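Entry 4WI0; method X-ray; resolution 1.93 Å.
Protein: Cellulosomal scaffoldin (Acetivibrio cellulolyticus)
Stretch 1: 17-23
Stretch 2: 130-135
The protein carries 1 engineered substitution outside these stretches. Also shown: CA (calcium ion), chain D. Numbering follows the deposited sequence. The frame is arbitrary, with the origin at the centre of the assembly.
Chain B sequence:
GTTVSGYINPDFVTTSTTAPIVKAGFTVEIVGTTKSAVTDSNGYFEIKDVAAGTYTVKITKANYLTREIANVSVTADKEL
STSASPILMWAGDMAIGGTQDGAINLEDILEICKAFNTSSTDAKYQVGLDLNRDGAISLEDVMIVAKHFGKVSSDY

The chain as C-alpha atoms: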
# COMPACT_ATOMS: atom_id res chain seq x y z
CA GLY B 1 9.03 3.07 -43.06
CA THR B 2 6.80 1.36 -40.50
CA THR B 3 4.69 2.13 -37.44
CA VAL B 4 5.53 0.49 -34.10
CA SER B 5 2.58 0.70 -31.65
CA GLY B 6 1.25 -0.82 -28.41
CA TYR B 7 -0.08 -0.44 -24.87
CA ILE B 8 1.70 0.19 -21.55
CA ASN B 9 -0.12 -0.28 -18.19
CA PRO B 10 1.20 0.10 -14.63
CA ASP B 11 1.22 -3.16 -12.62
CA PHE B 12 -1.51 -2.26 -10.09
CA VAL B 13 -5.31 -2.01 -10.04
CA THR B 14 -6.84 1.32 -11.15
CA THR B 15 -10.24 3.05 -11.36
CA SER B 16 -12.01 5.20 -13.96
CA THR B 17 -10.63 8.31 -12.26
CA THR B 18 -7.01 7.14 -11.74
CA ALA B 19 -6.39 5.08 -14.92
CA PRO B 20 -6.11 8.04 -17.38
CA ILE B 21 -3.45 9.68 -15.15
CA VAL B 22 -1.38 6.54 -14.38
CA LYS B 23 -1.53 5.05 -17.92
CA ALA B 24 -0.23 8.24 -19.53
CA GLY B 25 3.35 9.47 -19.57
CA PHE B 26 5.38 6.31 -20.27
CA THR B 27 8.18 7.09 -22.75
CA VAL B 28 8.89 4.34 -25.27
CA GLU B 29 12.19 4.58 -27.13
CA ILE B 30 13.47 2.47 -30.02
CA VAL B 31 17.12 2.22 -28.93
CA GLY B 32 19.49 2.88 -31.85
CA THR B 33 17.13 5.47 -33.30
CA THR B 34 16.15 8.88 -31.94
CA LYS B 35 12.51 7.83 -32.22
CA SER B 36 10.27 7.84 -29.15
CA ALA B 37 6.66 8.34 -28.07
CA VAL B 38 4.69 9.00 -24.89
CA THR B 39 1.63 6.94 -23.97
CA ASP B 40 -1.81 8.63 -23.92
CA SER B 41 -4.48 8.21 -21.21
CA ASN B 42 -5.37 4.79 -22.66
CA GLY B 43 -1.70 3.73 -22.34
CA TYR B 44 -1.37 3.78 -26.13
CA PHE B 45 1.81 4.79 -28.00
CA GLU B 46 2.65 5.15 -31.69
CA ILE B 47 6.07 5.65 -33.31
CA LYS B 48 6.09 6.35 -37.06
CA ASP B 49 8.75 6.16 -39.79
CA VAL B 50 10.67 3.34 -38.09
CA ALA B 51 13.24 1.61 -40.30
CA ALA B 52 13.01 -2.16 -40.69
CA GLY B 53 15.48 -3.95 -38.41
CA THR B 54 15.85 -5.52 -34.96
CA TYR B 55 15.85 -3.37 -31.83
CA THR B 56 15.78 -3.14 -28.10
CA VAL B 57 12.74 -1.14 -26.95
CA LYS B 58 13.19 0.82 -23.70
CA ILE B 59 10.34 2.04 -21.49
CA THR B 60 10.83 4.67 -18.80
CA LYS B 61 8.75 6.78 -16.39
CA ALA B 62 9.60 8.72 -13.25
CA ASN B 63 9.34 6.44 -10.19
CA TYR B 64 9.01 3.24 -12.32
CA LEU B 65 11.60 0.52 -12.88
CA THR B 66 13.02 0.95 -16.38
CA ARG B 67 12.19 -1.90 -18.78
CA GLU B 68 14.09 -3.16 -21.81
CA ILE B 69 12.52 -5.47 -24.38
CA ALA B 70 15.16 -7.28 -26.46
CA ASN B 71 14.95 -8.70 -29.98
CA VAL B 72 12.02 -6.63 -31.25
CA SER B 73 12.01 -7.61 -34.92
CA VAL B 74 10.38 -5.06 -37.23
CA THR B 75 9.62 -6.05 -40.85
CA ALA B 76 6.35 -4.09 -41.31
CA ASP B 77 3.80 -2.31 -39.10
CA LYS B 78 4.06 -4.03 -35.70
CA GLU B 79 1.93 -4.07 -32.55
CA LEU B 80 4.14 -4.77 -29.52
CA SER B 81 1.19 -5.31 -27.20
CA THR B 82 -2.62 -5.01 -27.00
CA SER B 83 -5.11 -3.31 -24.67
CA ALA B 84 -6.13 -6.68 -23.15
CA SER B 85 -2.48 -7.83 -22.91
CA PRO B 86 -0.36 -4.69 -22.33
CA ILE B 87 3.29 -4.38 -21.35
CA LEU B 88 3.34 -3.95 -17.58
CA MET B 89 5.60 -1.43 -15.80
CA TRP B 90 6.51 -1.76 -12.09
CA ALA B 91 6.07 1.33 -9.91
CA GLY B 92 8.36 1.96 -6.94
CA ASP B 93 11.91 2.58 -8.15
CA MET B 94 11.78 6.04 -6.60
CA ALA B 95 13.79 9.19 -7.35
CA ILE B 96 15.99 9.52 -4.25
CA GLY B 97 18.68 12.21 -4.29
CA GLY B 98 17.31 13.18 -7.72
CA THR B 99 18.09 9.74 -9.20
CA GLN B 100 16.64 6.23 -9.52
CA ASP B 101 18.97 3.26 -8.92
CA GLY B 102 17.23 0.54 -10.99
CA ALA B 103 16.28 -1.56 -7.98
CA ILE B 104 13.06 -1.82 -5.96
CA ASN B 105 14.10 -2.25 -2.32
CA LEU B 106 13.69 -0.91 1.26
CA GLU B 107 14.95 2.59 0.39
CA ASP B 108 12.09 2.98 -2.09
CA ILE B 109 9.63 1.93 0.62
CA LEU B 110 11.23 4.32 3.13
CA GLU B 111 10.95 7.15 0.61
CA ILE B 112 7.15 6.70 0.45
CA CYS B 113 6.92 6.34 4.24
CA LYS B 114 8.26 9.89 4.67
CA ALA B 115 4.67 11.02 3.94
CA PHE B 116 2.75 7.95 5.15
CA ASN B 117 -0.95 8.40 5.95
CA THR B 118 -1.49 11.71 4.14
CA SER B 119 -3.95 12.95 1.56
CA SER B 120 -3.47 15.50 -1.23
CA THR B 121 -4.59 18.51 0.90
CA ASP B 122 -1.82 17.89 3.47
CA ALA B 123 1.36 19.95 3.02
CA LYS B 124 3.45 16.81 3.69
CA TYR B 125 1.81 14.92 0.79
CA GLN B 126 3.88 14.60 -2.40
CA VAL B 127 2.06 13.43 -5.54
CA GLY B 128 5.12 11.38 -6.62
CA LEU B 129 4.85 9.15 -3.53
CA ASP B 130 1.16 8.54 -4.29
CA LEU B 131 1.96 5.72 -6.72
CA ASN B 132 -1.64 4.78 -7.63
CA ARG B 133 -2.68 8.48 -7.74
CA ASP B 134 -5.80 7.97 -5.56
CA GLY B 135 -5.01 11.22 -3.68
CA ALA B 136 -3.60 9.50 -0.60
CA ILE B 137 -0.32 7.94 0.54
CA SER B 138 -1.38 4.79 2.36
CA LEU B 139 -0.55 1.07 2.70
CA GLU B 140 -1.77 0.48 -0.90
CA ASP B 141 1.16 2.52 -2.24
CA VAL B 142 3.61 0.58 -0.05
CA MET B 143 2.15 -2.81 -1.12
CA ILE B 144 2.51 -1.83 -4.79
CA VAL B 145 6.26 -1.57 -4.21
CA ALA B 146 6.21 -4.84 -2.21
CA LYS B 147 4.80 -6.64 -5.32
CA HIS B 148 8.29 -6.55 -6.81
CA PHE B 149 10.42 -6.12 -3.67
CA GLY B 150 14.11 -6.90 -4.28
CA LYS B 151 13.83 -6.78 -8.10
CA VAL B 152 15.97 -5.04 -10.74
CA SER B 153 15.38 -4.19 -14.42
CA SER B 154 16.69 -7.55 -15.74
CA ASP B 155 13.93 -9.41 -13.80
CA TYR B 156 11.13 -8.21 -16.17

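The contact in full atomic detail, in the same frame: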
# COMPACT_ATOMS: atom_id res chain seq x y z
N THR B 17 -11.19 6.99 -12.55
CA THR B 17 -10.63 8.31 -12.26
C THR B 17 -9.09 8.28 -12.31
O THR B 17 -8.48 9.24 -12.77
CB THR B 17 -11.09 8.85 -10.89
OG1 THR B 17 -10.33 8.24 -9.84
CG2 THR B 17 -12.58 8.59 -10.66
N THR B 18 -8.48 7.20 -11.84
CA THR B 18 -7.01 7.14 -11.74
C THR B 18 -6.33 6.61 -13.01
O THR B 18 -5.20 6.99 -13.29
CB THR B 18 -6.54 6.26 -10.56
OG1 THR B 18 -6.89 4.90 -10.78
CG2 THR B 18 -7.14 6.74 -9.24
N ALA B 19 -6.99 5.72 -13.75
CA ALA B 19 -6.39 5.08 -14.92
C ALA B 19 -5.81 6.07 -15.95
O ALA B 19 -4.63 5.95 -16.33
CB ALA B 19 -7.37 4.13 -15.58
N PRO B 20 -6.61 7.06 -16.40
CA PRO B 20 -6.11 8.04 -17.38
C PRO B 20 -4.87 8.84 -16.95
O PRO B 20 -4.11 9.28 -17.80
CB PRO B 20 -7.31 8.99 -17.57
CG PRO B 20 -8.27 8.68 -16.48
CD PRO B 20 -8.05 7.23 -16.16
N ILE B 21 -4.67 9.02 -15.64
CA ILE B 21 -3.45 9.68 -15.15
C ILE B 21 -2.28 8.69 -15.11
O ILE B 21 -1.19 9.02 -15.59
CB ILE B 21 -3.62 10.41 -13.78
CG1 ILE B 21 -2.26 10.63 -13.10
CG2 ILE B 21 -4.53 9.66 -12.82
CD1 ILE B 21 -2.30 11.55 -11.90
N VAL B 22 -2.49 7.50 -14.55
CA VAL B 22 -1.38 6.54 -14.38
C VAL B 22 -0.96 5.79 -15.65
O VAL B 22 0.16 5.28 -15.72
CB VAL B 22 -1.65 5.50 -13.27
CG1 VAL B 22 -1.92 6.20 -11.95
CG2 VAL B 22 -2.81 4.57 -13.64
N LYS B 23 -1.86 5.70 -16.64
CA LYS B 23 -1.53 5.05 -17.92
C LYS B 23 -0.77 5.95 -18.89
O LYS B 23 -0.08 5.47 -19.78
CB LYS B 23 -2.77 4.51 -18.60
CG LYS B 23 -3.30 3.23 -17.99
CD LYS B 23 -4.51 2.75 -18.76
CE LYS B 23 -5.18 1.57 -18.09
NZ LYS B 23 -6.45 1.24 -18.78
N ASP B 130 2.48 9.12 -4.05
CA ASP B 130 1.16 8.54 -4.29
C ASP B 130 1.20 7.77 -5.61
O ASP B 130 0.78 8.27 -6.65
CB ASP B 130 0.10 9.67 -4.32
CG ASP B 130 -1.31 9.16 -4.56
OD1 ASP B 130 -1.51 7.93 -4.65
OD2 ASP B 130 -2.23 10.01 -4.66
N LEU B 131 1.70 6.54 -5.54
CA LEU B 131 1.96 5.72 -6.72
C LEU B 131 0.71 5.43 -7.55
O LEU B 131 0.75 5.54 -8.76
CB LEU B 131 2.65 4.40 -6.34
CG LEU B 131 4.05 4.52 -5.73
CD1 LEU B 131 4.67 3.15 -5.49
CD2 LEU B 131 4.96 5.35 -6.62
N ASN B 132 -0.39 5.06 -6.90
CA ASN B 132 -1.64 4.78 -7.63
C ASN B 132 -2.52 6.00 -7.90
O ASN B 132 -3.62 5.87 -8.42
CB ASN B 132 -2.45 3.65 -6.95
CG ASN B 132 -2.98 4.02 -5.57
OD1 ASN B 132 -2.78 5.14 -5.07
ND2 ASN B 132 -3.63 3.06 -4.93
N ARG B 133 -2.01 7.18 -7.53
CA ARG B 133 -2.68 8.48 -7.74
C ARG B 133 -4.14 8.53 -7.26
O ARG B 133 -4.98 9.19 -7.90
CB ARG B 133 -2.56 8.93 -9.20
CG ARG B 133 -1.13 9.23 -9.63
CD ARG B 133 -0.51 10.40 -8.87
NE ARG B 133 0.71 10.87 -9.53
CZ ARG B 133 1.91 10.28 -9.47
NH1 ARG B 133 2.11 9.16 -8.76
NH2 ARG B 133 2.93 10.82 -10.12
N ASP B 134 -4.44 7.88 -6.14
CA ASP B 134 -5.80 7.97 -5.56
C ASP B 134 -5.96 9.15 -4.59
O ASP B 134 -6.99 9.27 -3.94
CB ASP B 134 -6.23 6.65 -4.90
CG ASP B 134 -5.36 6.24 -3.70
OD1 ASP B 134 -4.41 6.97 -3.31
OD2 ASP B 134 -5.64 5.16 -3.15
N GLY B 135 -4.95 10.01 -4.51
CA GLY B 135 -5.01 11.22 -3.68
C GLY B 135 -4.66 10.99 -2.22
O GLY B 135 -4.96 11.82 -1.37
CA CA D . -2.14 6.19 -3.12
O HOH W 1 -5.57 3.62 -8.59
O HOH W 2 -3.41 4.74 -1.62

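A short helical segment of the scaffoldin packs against a calcium-binding loop more than a hundred residues further along the chain, burying 225 Å² summed over both sides. No direct hydrogen bond crosses the contact; van der Waals packing and one bridging water join the stretches. Thr18, Ile21 and Val22 all direct their CA-to-CB bonds toward the loop, whereas Ala19 points away. Arg133 is covered most, and its side-chain carbons form much of the apolar surface: Ile21 CD1 lies 3.5 Å from Arg133 CG, and Val22 CG1 lies 3.9 Å from the same atom. Ile21, with both chi angles t, is extended enough to reach it; the shorter, buried Val22 (chi1 m) also meets backbone, with CG1 3.9 Å from Asn132 O. Thr18 (chi1 p) serves both kinds of contact. Its CG2 packs 3.5 Å from Arg133 O and 4.1 Å from Asp134 CA, while its OG1 is 2.9 Å from water 1, which donates a hydrogen bond to Asn132 O at 3.0 Å. A branched residue bearing both methyl and hydroxyl suits this place.

The loop's own polar groups are largely engaged within it. Calcium is bound by Asp130 OD1 (2.4 Å), Asn132 OD1 (2.3 Å), Asp134 OD1 (2.4 Å) and water 2 (2.5 Å), with three further ligand atoms from elsewhere in the structure; the metal thus gathers side-chain oxygens that approach closely without bonding to one another. A type I turn from Asp130 to Arg133 is closed by Arg133 N to Asp130 O (3.1 Å). The arginine head folds back so that NH1 donates to Asp130 O (2.6 Å), leaving its CG beside Ile21 and Val22. Gly135 N donates to Asp130 OD2 (2.7 Å), and the positive phi of Gly135 favours glycine.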